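Side-chain contacts in LPXTG-motif cell wall anchor domain protein (Mobiluncus mulieris, PDB 5U5O), which probably serves as a giant cell-surface adhesin, of which this piece is two Ig-like domains carrying intramolecular covalent cross-links: residues N37-E40 with G41-Y44; Q125-A128 with E129-E133; V198-Q202 with K203-D207; S259-N262 with G263-V266. One frame throughout, in Å; residues are numbered along the deposited sequence.

Interaction 1: N37-E40 with G41-Y44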
ATOM      1  N   ASN A  37     -35.005   4.957   5.385  1.00 11.85           N
ATOM      2  CA  ASN A  37     -36.252   5.493   6.009  1.00 11.91           C
ATOM      3  C   ASN A  37     -36.298   7.013   5.946  1.00 12.02           C
ATOM      4  O   ASN A  37     -36.784   7.674   6.877  1.00 14.86           O
ATOM      5  CB  ASN A  37     -36.467   4.942   7.433  1.00 12.18           C
ATOM      6  CG  ASN A  37     -36.807   3.491   7.407  1.00 12.37           C
ATOM      7  OD1 ASN A  37     -37.325   2.969   6.425  1.00 14.38           O
ATOM      8  ND2 ASN A  37     -36.630   2.834   8.550  1.00 12.82           N
ATOM      9  N   VAL A  38     -35.863   7.559   4.806  1.00 12.05           N
ATOM     10  CA  VAL A  38     -35.976   8.961   4.495  1.00 12.01           C
ATOM     11  C   VAL A  38     -37.298   9.200   3.794  1.00 12.74           C
ATOM     12  O   VAL A  38     -37.966   8.262   3.354  1.00 14.82           O
ATOM     13  CB  VAL A  38     -34.789   9.452   3.617  1.00 12.08           C
ATOM     14  CG1 VAL A  38     -33.552   9.611   4.476  1.00 12.05           C
ATOM     15  CG2 VAL A  38     -34.503   8.537   2.419  1.00 11.41           C
ATOM     16  N   GLU A  39     -37.666  10.464   3.665  1.00 12.45           N
ATOM     17  CA  GLU A  39     -38.975  10.836   3.146  1.00 12.56           C
ATOM     18  C   GLU A  39     -38.863  11.248   1.668  1.00 12.08           C
ATOM     19  O   GLU A  39     -38.154  12.198   1.329  1.00 13.44           O
ATOM     20  CB  GLU A  39     -39.556  11.987   3.968  1.00 12.89           C
ATOM     21  CG  GLU A  39     -40.943  12.405   3.525  1.00 13.24           C
ATOM     22  CD  GLU A  39     -41.577  13.430   4.469  1.00 14.29           C
ATOM     23  OE1 GLU A  39     -41.524  13.253   5.713  1.00 16.54           O
ATOM     24  OE2 GLU A  39     -42.148  14.410   3.956  1.00 16.13           O
ATOM     25  N   GLU A  40     -39.650  10.590   0.829  1.00 12.41           N
ATOM     26  CA  GLU A  40     -39.740  10.975  -0.588  1.00 12.04           C
ATOM     27  C   GLU A  40     -40.266  12.397  -0.684  1.00 12.28           C
ATOM     28  O   GLU A  40     -41.216  12.775   0.012  1.00 14.15           O
ATOM     29  CB  GLU A  40     -40.635  10.013  -1.365  1.00 12.84           C
ATOM     30  CG  GLU A  40     -40.062   8.605  -1.468  1.00 13.97           C
ATOM     31  CD  GLU A  40     -40.952   7.617  -2.201  1.00 15.18           C
ATOM     32  OE1 GLU A  40     -41.939   8.003  -2.854  1.00 19.56           O
ATOM     33  OE2 GLU A  40     -40.647   6.415  -2.119  1.00 17.92           O
ATOM     34  N   GLY A  41     -39.624  13.189  -1.537  1.00 12.27           N
ATOM     35  CA  GLY A  41     -39.958  14.585  -1.738  1.00 12.69           C
ATOM     36  C   GLY A  41     -39.182  15.581  -0.907  1.00 13.04           C
ATOM     37  O   GLY A  41     -39.242  16.777  -1.173  1.00 15.51           O
ATOM     38  N   LYS A  42     -38.497  15.126   0.141  1.00 13.19           N
ATOM     39  CA  LYS A  42     -37.641  16.014   0.917  1.00 13.00           C
ATOM     40  C   LYS A  42     -36.244  16.081   0.302  1.00 12.73           C
ATOM     41  O   LYS A  42     -35.773  15.109  -0.289  1.00 13.96           O
ATOM     42  CB  LYS A  42     -37.575  15.574   2.387  1.00 13.16           C
ATOM     43  CG  LYS A  42     -38.927  15.712   3.115  1.00 14.94           C
ATOM     44  CD  LYS A  42     -38.840  15.849   4.632  1.00 14.91           C
ATOM     45  CE  LYS A  42     -38.516  17.275   5.087  1.00 14.92           C
ATOM     46  NZ  LYS A  42     -38.386  17.401   6.565  1.00 15.32           N
ATOM     47  N   THR A  43     -35.584  17.203   0.559  1.00 13.07           N
ATOM     48  CA  THR A  43     -34.240  17.465   0.081  1.00 13.72           C
ATOM     49  C   THR A  43     -33.268  17.457   1.246  1.00 14.26           C
ATOM     50  O   THR A  43     -33.291  18.335   2.083  1.00 18.50           O
ATOM     51  CB  THR A  43     -34.135  18.798  -0.680  1.00 15.84           C
ATOM     52  OG1 THR A  43     -35.032  18.752  -1.788  1.00 17.50           O
ATOM     53  CG2 THR A  43     -32.691  19.030  -1.180  1.00 16.68           C
ATOM     54  N   TYR A  44     -32.391  16.467   1.246  1.00 13.94           N
ATOM     55  CA  TYR A  44     -31.369  16.277   2.260  1.00 13.99           C
ATOM     56  C   TYR A  44     -30.026  16.734   1.704  1.00 14.02           C
ATOM     57  O   TYR A  44     -29.835  16.821   0.466  1.00 16.31           O
ATOM     58  CB  TYR A  44     -31.239  14.793   2.592  1.00 13.73           C
ATOM     59  CG  TYR A  44     -32.497  14.206   3.178  1.00 12.46           C
ATOM     60  CD1 TYR A  44     -33.547  13.805   2.371  1.00 12.73           C
ATOM     61  CD2 TYR A  44     -32.619  13.990   4.548  1.00 12.51           C
ATOM     62  CE1 TYR A  44     -34.717  13.271   2.911  1.00 13.53           C
ATOM     63  CE2 TYR A  44     -33.774  13.433   5.087  1.00 12.55           C
ATOM     64  CZ  TYR A  44     -34.814  13.071   4.264  1.00 13.24           C
ATOM     65  OH  TYR A  44     -36.001  12.547   4.752  1.00 15.60           O
TER
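Two hydrogen bonds join the halves of this loop, and one of them belongs to a side chain: the backbone N of E39 gives its hydrogen to the phenol OH of Y44 at 2.9 Å and almost straight, 169° at the hydrogen. The other is a backbone bond from K42 N to E39 O, 3.2 Å long. It closes a type II beta turn from E39 to K42. G41, third in that turn, has backbone angles at which a CB would be jammed against the carbonyl O of E40, a position made for glycine. The turn leads from strand 26-36 into strand 43-52 of the T-Q ester bond domain. Apolar contact comes from V38, whose CG1 makes a CH-pi contact over one face of the Y44 ring, 4.1 Å from its centroid, while its CB lies 3.7 Å from Y44 CZ. L126 of the neighbouring strand touches both V38 and Y44. On the more exposed side E39, with CG anti to the backbone N (chi1 -178°) and the chain extended, crosses the aliphatic part of K42 at a slant: OE2 of E39 is 3.6 Å from K42 CG. The opposite charges stop short of a salt bridge, with E39 OE1 5.3 Å from K42 NZ. E40 turns away from the turn, and its OE2 hydrogen-bonds the OH of Y95.

Interaction 2: Q125-A128 with E129-E133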
ATOM      1  N   GLN A 125     -22.300  11.737   6.428  1.00 14.48           N
ATOM      2  CA  GLN A 125     -23.348  12.346   7.258  1.00 14.37           C
ATOM      3  C   GLN A 125     -24.530  12.732   6.397  1.00 12.60           C
ATOM      4  O   GLN A 125     -24.385  13.112   5.203  1.00 14.53           O
ATOM      5  CB  GLN A 125     -22.826  13.557   8.028  1.00 14.53           C
ATOM      6  CG  GLN A 125     -21.550  13.299   8.826  1.00 14.39           C
ATOM      7  CD  GLN A 125     -20.292  13.369   7.946  1.00 14.54           C
ATOM      8  OE1 GLN A 125     -20.162  14.269   7.127  1.00 16.01           O
ATOM      9  NE2 GLN A 125     -19.387  12.401   8.098  1.00 15.93           N
ATOM     10  N   LEU A 126     -25.708  12.681   7.039  1.00 12.30           N
ATOM     11  CA  LEU A 126     -26.977  13.024   6.417  1.00 12.12           C
ATOM     12  C   LEU A 126     -27.608  14.172   7.181  1.00 12.88           C
ATOM     13  O   LEU A 126     -27.807  14.046   8.400  1.00 14.37           O
ATOM     14  CB  LEU A 126     -27.910  11.808   6.460  1.00 12.26           C
ATOM     15  CG  LEU A 126     -29.338  11.972   5.940  1.00 11.74           C
ATOM     16  CD1 LEU A 126     -29.344  12.252   4.446  1.00 11.51           C
ATOM     17  CD2 LEU A 126     -30.195  10.755   6.293  1.00 12.25           C
ATOM     18  N   TRP A 127     -28.020  15.225   6.480  1.00 13.85           N
ATOM     19  CA  TRP A 127     -28.568  16.443   7.064  1.00 13.23           C
ATOM     20  C   TRP A 127     -30.002  16.599   6.550  1.00 12.69           C
ATOM     21  O   TRP A 127     -30.257  16.558   5.339  1.00 15.41           O
ATOM     22  CB  TRP A 127     -27.745  17.678   6.677  1.00 14.47           C
ATOM     23  CG  TRP A 127     -26.343  17.716   7.198  1.00 16.50           C
ATOM     24  CD1 TRP A 127     -25.268  17.032   6.704  1.00 16.13           C
ATOM     25  CD2 TRP A 127     -25.845  18.528   8.265  1.00 17.27           C
ATOM     26  NE1 TRP A 127     -24.148  17.344   7.419  1.00 16.92           N
ATOM     27  CE2 TRP A 127     -24.462  18.268   8.376  1.00 17.51           C
ATOM     28  CE3 TRP A 127     -26.431  19.451   9.143  1.00 18.84           C
ATOM     29  CZ2 TRP A 127     -23.656  18.887   9.331  1.00 18.85           C
ATOM     30  CZ3 TRP A 127     -25.631  20.064  10.093  1.00 20.95           C
ATOM     31  CH2 TRP A 127     -24.254  19.775  10.182  1.00 21.37           C
ATOM     32  N   ALA A 128     -30.953  16.780   7.469  1.00 13.31           N
ATOM     33  CA  ALA A 128     -32.346  17.011   7.073  1.00 12.34           C
ATOM     34  C   ALA A 128     -32.543  18.387   6.446  1.00 14.04           C
ATOM     35  O   ALA A 128     -31.790  19.324   6.701  1.00 15.56           O
ATOM     36  CB  ALA A 128     -33.288  16.859   8.256  1.00 12.67           C
ATOM     37  N   GLU A 129     -33.587  18.483   5.644  1.00 14.25           N
ATOM     38  CA  GLU A 129     -33.962  19.736   4.997  1.00 14.80           C
ATOM     39  C   GLU A 129     -34.084  20.862   6.065  1.00 14.97           C
ATOM     40  O   GLU A 129     -34.608  20.644   7.160  1.00 17.78           O
ATOM     41  CB  GLU A 129     -35.284  19.528   4.251  1.00 14.38           C
ATOM     42  CG  GLU A 129     -35.622  20.626   3.263  1.00 15.19           C
ATOM     43  CD  GLU A 129     -36.904  20.368   2.498  1.00 18.77           C
ATOM     44  OE1 GLU A 129     -37.119  19.241   2.010  1.00 19.24           O
ATOM     45  OE2 GLU A 129     -37.713  21.316   2.372  1.00 29.66           O
ATOM     46  N   GLY A 130     -33.488  22.015   5.763  1.00 15.75           N
ATOM     47  CA  GLY A 130     -33.547  23.194   6.628  1.00 20.75           C
ATOM     48  C   GLY A 130     -32.542  23.291   7.764  1.00 21.12           C
ATOM     49  O   GLY A 130     -32.522  24.299   8.483  1.00 24.58           O
ATOM     50  N   THR A 131     -31.708  22.264   7.943  1.00 20.13           N
ATOM     51  CA  THR A 131     -30.775  22.202   9.082  1.00 20.70           C
ATOM     52  C   THR A 131     -29.365  22.713   8.755  1.00 22.48           C
ATOM     53  O   THR A 131     -28.498  22.761   9.632  1.00 24.19           O
ATOM     54  CB  THR A 131     -30.665  20.770   9.641  1.00 18.79           C
ATOM     55  OG1 THR A 131     -30.054  19.902   8.672  1.00 19.44           O
ATOM     56  CG2 THR A 131     -32.045  20.226  10.035  1.00 18.67           C
ATOM     57  N   TYR A 132     -29.146  23.098   7.502  1.00 23.92           N
ATOM     58  CA  TYR A 132     -27.835  23.542   7.028  1.00 26.77           C
ATOM     59  C   TYR A 132     -27.962  24.943   6.431  1.00 28.00           C
ATOM     60  O   TYR A 132     -28.935  25.232   5.742  1.00 27.47           O
ATOM     61  CB  TYR A 132     -27.240  22.535   6.014  1.00 26.00           C
ATOM     62  CG  TYR A 132     -28.176  22.034   4.912  1.00 27.09           C
ATOM     63  CD1 TYR A 132     -29.033  20.961   5.131  1.00 27.68           C
ATOM     64  CD2 TYR A 132     -28.164  22.603   3.629  1.00 30.19           C
ATOM     65  CE1 TYR A 132     -29.876  20.488   4.132  1.00 28.63           C
ATOM     66  CE2 TYR A 132     -29.008  22.133   2.623  1.00 33.54           C
ATOM     67  CZ  TYR A 132     -29.858  21.070   2.873  1.00 32.52           C
ATOM     68  OH  TYR A 132     -30.706  20.592   1.891  1.00 31.75           O
ATOM     69  N   GLU A 133     -26.993  25.815   6.728  1.00 31.80           N
ATOM     70  CA  GLU A 133     -26.987  27.195   6.200  1.00 29.83           C
ATOM     71  C   GLU A 133     -26.736  27.186   4.699  1.00 31.84           C
ATOM     72  O   GLU A 133     -27.389  27.904   3.951  1.00 36.09           O
ATOM     73  CB  GLU A 133     -25.945  28.063   6.911  1.00 26.87           C
TER
HETATM   74  O   HOH W   1     -29.566  17.583  10.013  1.00 17.00           O
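A128 O faces T131 N across a type II beta turn, accepting its hydrogen at 3.2 Å, and G130 takes the positive phi of the third position. The side chain of T131 adds a second grip on the same oxygen: its OG1 donates to A128 O at 2.7 Å, in the carbonyl plane and on a lone pair. A chi1 of 66° places OG1 between the T131 backbone N and carbonyl carbon, turned back over the turn, while CG2 approaches A128 CB at 4.0 Å. A water extends the link, accepting from A128 N at 3.0 Å and donating to T131 OG1 at 2.7 Å. The hydroxyl also lies in the plane of the W127 indole, at its edge, 3.7 Å from CE3. Y132 comes from the far end of the turn; its CD1 packs on W127 CB at 3.9 Å, and its ring edge is directed at A128 O, with CE1 3.4 Å away. Beyond the turn W127 packs against V140 and P142 of strand 140-142, and E129 reaches out to the backbone N of T43 through OE1. The turn thus carries the chain from strand 118-127 of the main sheet to the small two-stranded sheet of 132-135 and 140-142. With T131 OG1 donating to the carbonyl and accepting from the water, both the N-H and the C=O of A128 are tied to one hydroxyl, directly or through water, which should restrict rotation of the threonine side chain.

Interaction 3: V198-Q202 with K203-D207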
ATOM      1  N   VAL A 198      21.655 -10.091   3.595  1.00 11.67           N
ATOM      2  CA  VAL A 198      20.961  -9.110   2.771  1.00 10.98           C
ATOM      3  C   VAL A 198      20.019  -8.343   3.702  1.00 11.43           C
ATOM      4  O   VAL A 198      19.222  -8.961   4.488  1.00 12.08           O
ATOM      5  CB  VAL A 198      20.160  -9.806   1.673  1.00 11.48           C
ATOM      6  CG1 VAL A 198      19.264  -8.827   0.922  1.00 11.45           C
ATOM      7  CG2 VAL A 198      21.120 -10.484   0.705  1.00 11.42           C
ATOM      8  N   LYS A 199      20.084  -7.027   3.692  1.00 11.19           N
ATOM      9  CA  LYS A 199      19.258  -6.191   4.557  1.00 11.57           C
ATOM     10  C   LYS A 199      18.565  -5.176   3.701  1.00 10.73           C
ATOM     11  O   LYS A 199      19.186  -4.591   2.789  1.00 12.59           O
ATOM     12  CB  LYS A 199      20.147  -5.476   5.547  1.00 11.91           C
ATOM     13  CG  LYS A 199      20.884  -6.394   6.488  1.00 13.56           C
ATOM     14  CD  LYS A 199      21.668  -5.587   7.513  1.00 16.50           C
ATOM     15  CE  LYS A 199      22.336  -6.488   8.527  1.00 21.62           C
ATOM     16  NZ  LYS A 199      23.130  -5.732   9.532  1.00 26.68           N
ATOM     17  N   CYS A 200      17.284  -4.926   3.982  0.80 11.46           N
ATOM     18  CA  CYS A 200      16.560  -3.922   3.248  0.80 11.66           C
ATOM     19  C   CYS A 200      16.016  -2.936   4.267  0.80 12.15           C
ATOM     20  O   CYS A 200      15.309  -3.325   5.229  0.80 12.22           O
ATOM     21  CB  CYS A 200      15.466  -4.540   2.437  0.80 12.05           C
ATOM     22  SG  CYS A 200      15.994  -5.790   1.211  0.80 17.43           S
ATOM     23  N   VAL A 201      16.352  -1.663   4.101  0.80 13.31           N
ATOM     24  CA  VAL A 201      16.169  -0.697   5.191  0.80 15.26           C
ATOM     25  C   VAL A 201      14.692  -0.377   5.453  0.80 15.10           C
ATOM     26  O   VAL A 201      14.246  -0.470   6.601  0.80 17.46           O
ATOM     27  CB  VAL A 201      17.048   0.575   5.064  0.80 18.11           C
ATOM     28  CG1 VAL A 201      16.617   1.456   3.913  0.80 19.07           C
ATOM     29  CG2 VAL A 201      17.038   1.382   6.366  0.80 18.40           C
ATOM     30  N   GLN A 202      13.902  -0.076   4.424  1.00 15.15           N
ATOM     31  CA  GLN A 202      12.451   0.216   4.591  1.00 16.34           C
ATOM     32  C   GLN A 202      11.678  -1.055   4.906  1.00 14.87           C
ATOM     33  O   GLN A 202      10.758  -1.019   5.744  1.00 16.74           O
ATOM     34  CB  GLN A 202      11.880   0.902   3.341  1.00 17.79           C
ATOM     35  CG  GLN A 202      12.576   2.215   2.979  1.00 21.84           C
ATOM     36  CD  GLN A 202      12.364   3.293   4.023  1.00 21.65           C
ATOM     37  OE1 GLN A 202      11.387   3.251   4.760  1.00 28.98           O
ATOM     38  NE2 GLN A 202      13.270   4.251   4.087  1.00 20.41           N
ATOM     39  N   LYS A 203      12.015  -2.185   4.307  1.00 13.57           N
ATOM     40  CA  LYS A 203      11.406  -3.465   4.691  1.00 14.44           C
ATOM     41  C   LYS A 203      11.686  -3.793   6.157  1.00 14.77           C
ATOM     42  O   LYS A 203      10.847  -4.392   6.842  1.00 16.78           O
ATOM     43  CB  LYS A 203      11.907  -4.626   3.809  1.00 14.35           C
ATOM     44  CG  LYS A 203      10.976  -5.836   3.882  1.00 15.18           C
ATOM     45  CD  LYS A 203      11.455  -7.053   3.106  1.00 15.68           C
ATOM     46  CE  LYS A 203      10.539  -8.239   3.390  1.00 17.34           C
ATOM     47  NZ  LYS A 203      10.904  -9.470   2.658  1.00 18.10           N
ATOM     48  N   GLY A 204      12.836  -3.366   6.661  1.00 13.62           N
ATOM     49  CA  GLY A 204      13.279  -3.706   7.987  1.00 13.47           C
ATOM     50  C   GLY A 204      13.711  -5.141   8.124  1.00 13.73           C
ATOM     51  O   GLY A 204      13.563  -5.717   9.194  1.00 16.94           O
ATOM     52  N   SER A 205      14.283  -5.706   7.054  1.00 14.91           N
ATOM     53  CA  SER A 205      14.566  -7.130   7.007  1.00 14.13           C
ATOM     54  C   SER A 205      16.052  -7.409   7.107  1.00 14.35           C
ATOM     55  O   SER A 205      16.879  -6.578   6.668  1.00 15.65           O
ATOM     56  CB  SER A 205      14.021  -7.739   5.725  1.00 14.54           C
ATOM     57  OG  SER A 205      14.547  -7.070   4.590  1.00 15.08           O
ATOM     58  N   VAL A 206      16.364  -8.585   7.639  1.00 14.44           N
ATOM     59  CA  VAL A 206      17.706  -9.162   7.675  1.00 13.13           C
ATOM     60  C   VAL A 206      17.563 -10.619   7.278  1.00 13.60           C
ATOM     61  O   VAL A 206      16.897 -11.398   7.990  1.00 18.01           O
ATOM     62  CB  VAL A 206      18.363  -9.056   9.070  1.00 14.42           C
ATOM     63  CG1 VAL A 206      19.784  -9.611   9.039  1.00 14.46           C
ATOM     64  CG2 VAL A 206      18.389  -7.603   9.527  1.00 16.08           C
ATOM     65  N   ASP A 207      18.204 -11.005   6.168  1.00 12.22           N
ATOM     66  CA  ASP A 207      18.185 -12.376   5.705  1.00 12.58           C
ATOM     67  C   ASP A 207      19.614 -12.877   5.618  1.00 11.76           C
ATOM     68  O   ASP A 207      20.412 -12.327   4.849  1.00 13.98           O
ATOM     69  CB  ASP A 207      17.501 -12.449   4.339  1.00 14.21           C
ATOM     70  CG  ASP A 207      15.998 -12.215   4.441  1.00 14.55           C
ATOM     71  OD1 ASP A 207      15.284 -13.108   4.912  1.00 21.68           O
ATOM     72  OD2 ASP A 207      15.532 -11.136   4.052  1.00 15.66           O
TER
HETATM   73  O   HOH W   2      16.520  -8.656   3.687  1.00 16.03           O
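C200 and S205 meet near the loop end of this hairpin: in one of the two conformers of C200, its CB lies 3.4 Å from S205 OG, on the face that also carries V198 and D207. Their backbones form a hydrogen-bonded pair, and V198 with D207 forms the next, where V198 N to D207 O and D207 N to V198 O are both 2.8 Å. On this face a water bridges three groups, donating to V198 O and D207 OD2 and accepting from S205 OG at 2.7 Å. S205 chi1, 56°, sets OG between its backbone N and carbonyl carbon, on the side of that water. The extended chain of K203 carries NZ to the carbonyl O of E220. C200 forms the disulfide with C228 of the adjoining strand 226-232, and V198 and C200 also touch strand 216-223. The reverse face is much looser: exposed K199 and V206 lie side by side, pointing the same way, with K199 CE 4.1 Å from V206 CG1. The loop tip is exposed too, but D226 grips the backbone N of Q202 and of K203 through its carboxylate. G204, at positive phi, donates weakly to C200 O at 2.9 Å, and S205 N donates to the same oxygen at 3.2 Å. Two consecutive residues facing C200 make a G1 beta bulge, here ending the hairpin loop between strands 193-200 and 205-212.

Interaction 4: S259-N262 with G263-V266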
ATOM      1  N   SER A 259      29.770  -0.620  -4.574  1.00 12.05           N
ATOM      2  CA  SER A 259      30.550  -1.331  -3.576  1.00 12.37           C
ATOM      3  C   SER A 259      31.700  -0.457  -3.100  1.00 13.26           C
ATOM      4  O   SER A 259      32.643  -0.225  -3.836  1.00 15.52           O
ATOM      5  CB  SER A 259      31.123  -2.626  -4.161  1.00 12.54           C
ATOM      6  OG  SER A 259      31.897  -3.309  -3.195  1.00 12.94           O
ATOM      7  N   GLN A 260      31.584   0.042  -1.877  1.00 13.44           N
ATOM      8  CA  GLN A 260      32.602   0.909  -1.273  1.00 16.34           C
ATOM      9  C   GLN A 260      33.609   0.178  -0.408  1.00 15.01           C
ATOM     10  O   GLN A 260      34.615   0.751  -0.030  1.00 17.02           O
ATOM     11  CB  GLN A 260      31.919   2.004  -0.438  1.00 18.58           C
ATOM     12  CG  GLN A 260      31.152   2.997  -1.287  1.00 21.08           C
ATOM     13  CD  GLN A 260      32.061   3.769  -2.236  1.00 24.08           C
ATOM     14  OE1 GLN A 260      33.111   4.266  -1.827  1.00 29.08           O
ATOM     15  NE2 GLN A 260      31.676   3.858  -3.504  1.00 28.28           N
ATOM     16  N   VAL A 261      33.310  -1.069  -0.037  1.00 14.66           N
ATOM     17  CA  VAL A 261      34.229  -1.924   0.715  1.00 14.42           C
ATOM     18  C   VAL A 261      34.118  -3.317   0.121  1.00 12.92           C
ATOM     19  O   VAL A 261      33.043  -3.716  -0.314  1.00 14.11           O
ATOM     20  CB  VAL A 261      33.873  -1.949   2.220  1.00 16.42           C
ATOM     21  CG1 VAL A 261      34.686  -3.000   2.978  1.00 19.02           C
ATOM     22  CG2 VAL A 261      34.097  -0.565   2.830  1.00 18.82           C
ATOM     23  N   ASN A 262      35.236  -4.031   0.063  1.00 13.38           N
ATOM     24  CA  ASN A 262      35.237  -5.348  -0.535  1.00 12.34           C
ATOM     25  C   ASN A 262      34.248  -6.265   0.178  1.00 12.27           C
ATOM     26  O   ASN A 262      34.296  -6.417   1.400  1.00 14.35           O
ATOM     27  CB  ASN A 262      36.637  -5.936  -0.493  1.00 13.93           C
ATOM     28  CG  ASN A 262      36.736  -7.235  -1.249  1.00 13.65           C
ATOM     29  OD1 ASN A 262      36.352  -7.317  -2.406  1.00 14.84           O
ATOM     30  ND2 ASN A 262      37.270  -8.251  -0.615  1.00 14.04           N
ATOM     31  N   GLY A 263      33.360  -6.870  -0.604  1.00 12.09           N
ATOM     32  CA  GLY A 263      32.336  -7.770  -0.068  1.00 11.12           C
ATOM     33  C   GLY A 263      31.041  -7.096   0.349  1.00 12.46           C
ATOM     34  O   GLY A 263      30.129  -7.789   0.820  1.00 13.48           O
ATOM     35  N   GLU A 264      30.933  -5.776   0.159  1.00 12.15           N
ATOM     36  CA  GLU A 264      29.750  -4.995   0.531  1.00 11.68           C
ATOM     37  C   GLU A 264      29.177  -4.316  -0.690  1.00 11.85           C
ATOM     38  O   GLU A 264      29.909  -3.642  -1.438  1.00 13.57           O
ATOM     39  CB  GLU A 264      30.118  -3.911   1.553  1.00 13.36           C
ATOM     40  CG  GLU A 264      30.692  -4.442   2.857  1.00 14.61           C
ATOM     41  CD  GLU A 264      29.667  -5.145   3.717  1.00 15.84           C
ATOM     42  OE1 GLU A 264      28.447  -4.901   3.557  1.00 17.37           O
ATOM     43  OE2 GLU A 264      30.091  -5.954   4.556  1.00 18.83           O
ATOM     44  N   ALA A 265      27.885  -4.477  -0.939  1.00 12.27           N
ATOM     45  CA  ALA A 265      27.217  -3.813  -2.047  1.00 11.98           C
ATOM     46  C   ALA A 265      25.978  -3.115  -1.546  1.00 10.61           C
ATOM     47  O   ALA A 265      25.385  -3.509  -0.515  1.00 12.24           O
ATOM     48  CB  ALA A 265      26.824  -4.818  -3.110  1.00 12.03           C
ATOM     49  N   VAL A 266      25.558  -2.103  -2.276  1.00 11.80           N
ATOM     50  CA  VAL A 266      24.302  -1.400  -2.056  1.00 12.08           C
ATOM     51  C   VAL A 266      23.583  -1.340  -3.391  1.00 11.30           C
ATOM     52  O   VAL A 266      24.189  -0.984  -4.421  1.00 11.75           O
ATOM     53  CB  VAL A 266      24.519   0.023  -1.517  1.00 14.73           C
ATOM     54  CG1 VAL A 266      23.185   0.699  -1.210  1.00 16.57           C
ATOM     55  CG2 VAL A 266      25.394   0.005  -0.274  1.00 16.59           C
TER
HETATM   56  O   HOH W   3      33.083  -5.827  -3.234  1.00 14.71           O
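S259 extends its hydroxyl across the hairpin to the backbone of E264: OG donates to E264 O at 2.7 Å, from a position tilted 24° out of the carbonyl plane. With OG anti to the S259 backbone N (chi1 179°), the hydroxyl reaches across to the returning strand, and S259 CB follows it to 3.1 Å from the same oxygen. V261 CB meets E264 CG at 4.1 Å. Beyond CG the glutamate bends at chi2 (-71°) and leads away, so that OE1 hydrogen-bonds the OG of S231. The backbones beneath close a type II beta turn through E264 N to V261 O, 3.0 Å. G263, third in it, has angles that would jam a CB against N262 O. N262 turns its amide outward from the turn, and the group is held at both ends by the backbone of D245 and V247: ND2 donates to D245 O and OD1 accepts from V247 N. A water bridges S259 OG and G263 N, donating to the first and accepting from the second, each at 2.8 Å. The turn joins strand 258-261, outermost in its sheet, to strand 264-269. Bonds from the one S259 hydroxyl therefore reach E264 O directly and G263 N through the water, and since OG both donates and accepts, its orientation is probably well fixed.

How the interactions relate
Nearest the N terminus, interaction 1 closes the loop between strands 26-36 and 43-52; interaction 2 then closes the turn from strand 118-127 to strand 132-135. Their centres are 11 Å apart and they touch, E129 meeting T43, at one end of the T-Q ester bond domain, where strands 43-52 and 118-127 are sheet neighbours. In the DUF5979 domain, interaction 3 closes the hairpin of strands 193-200 and 205-212, and interaction 4 that of 258-261 and 264-269. These two share a five-stranded sheet, strand 226-232 lying between them, without touching. All four are local and in series; none nests or crosses. Interactions 1 and 4 have centres 69 Å apart.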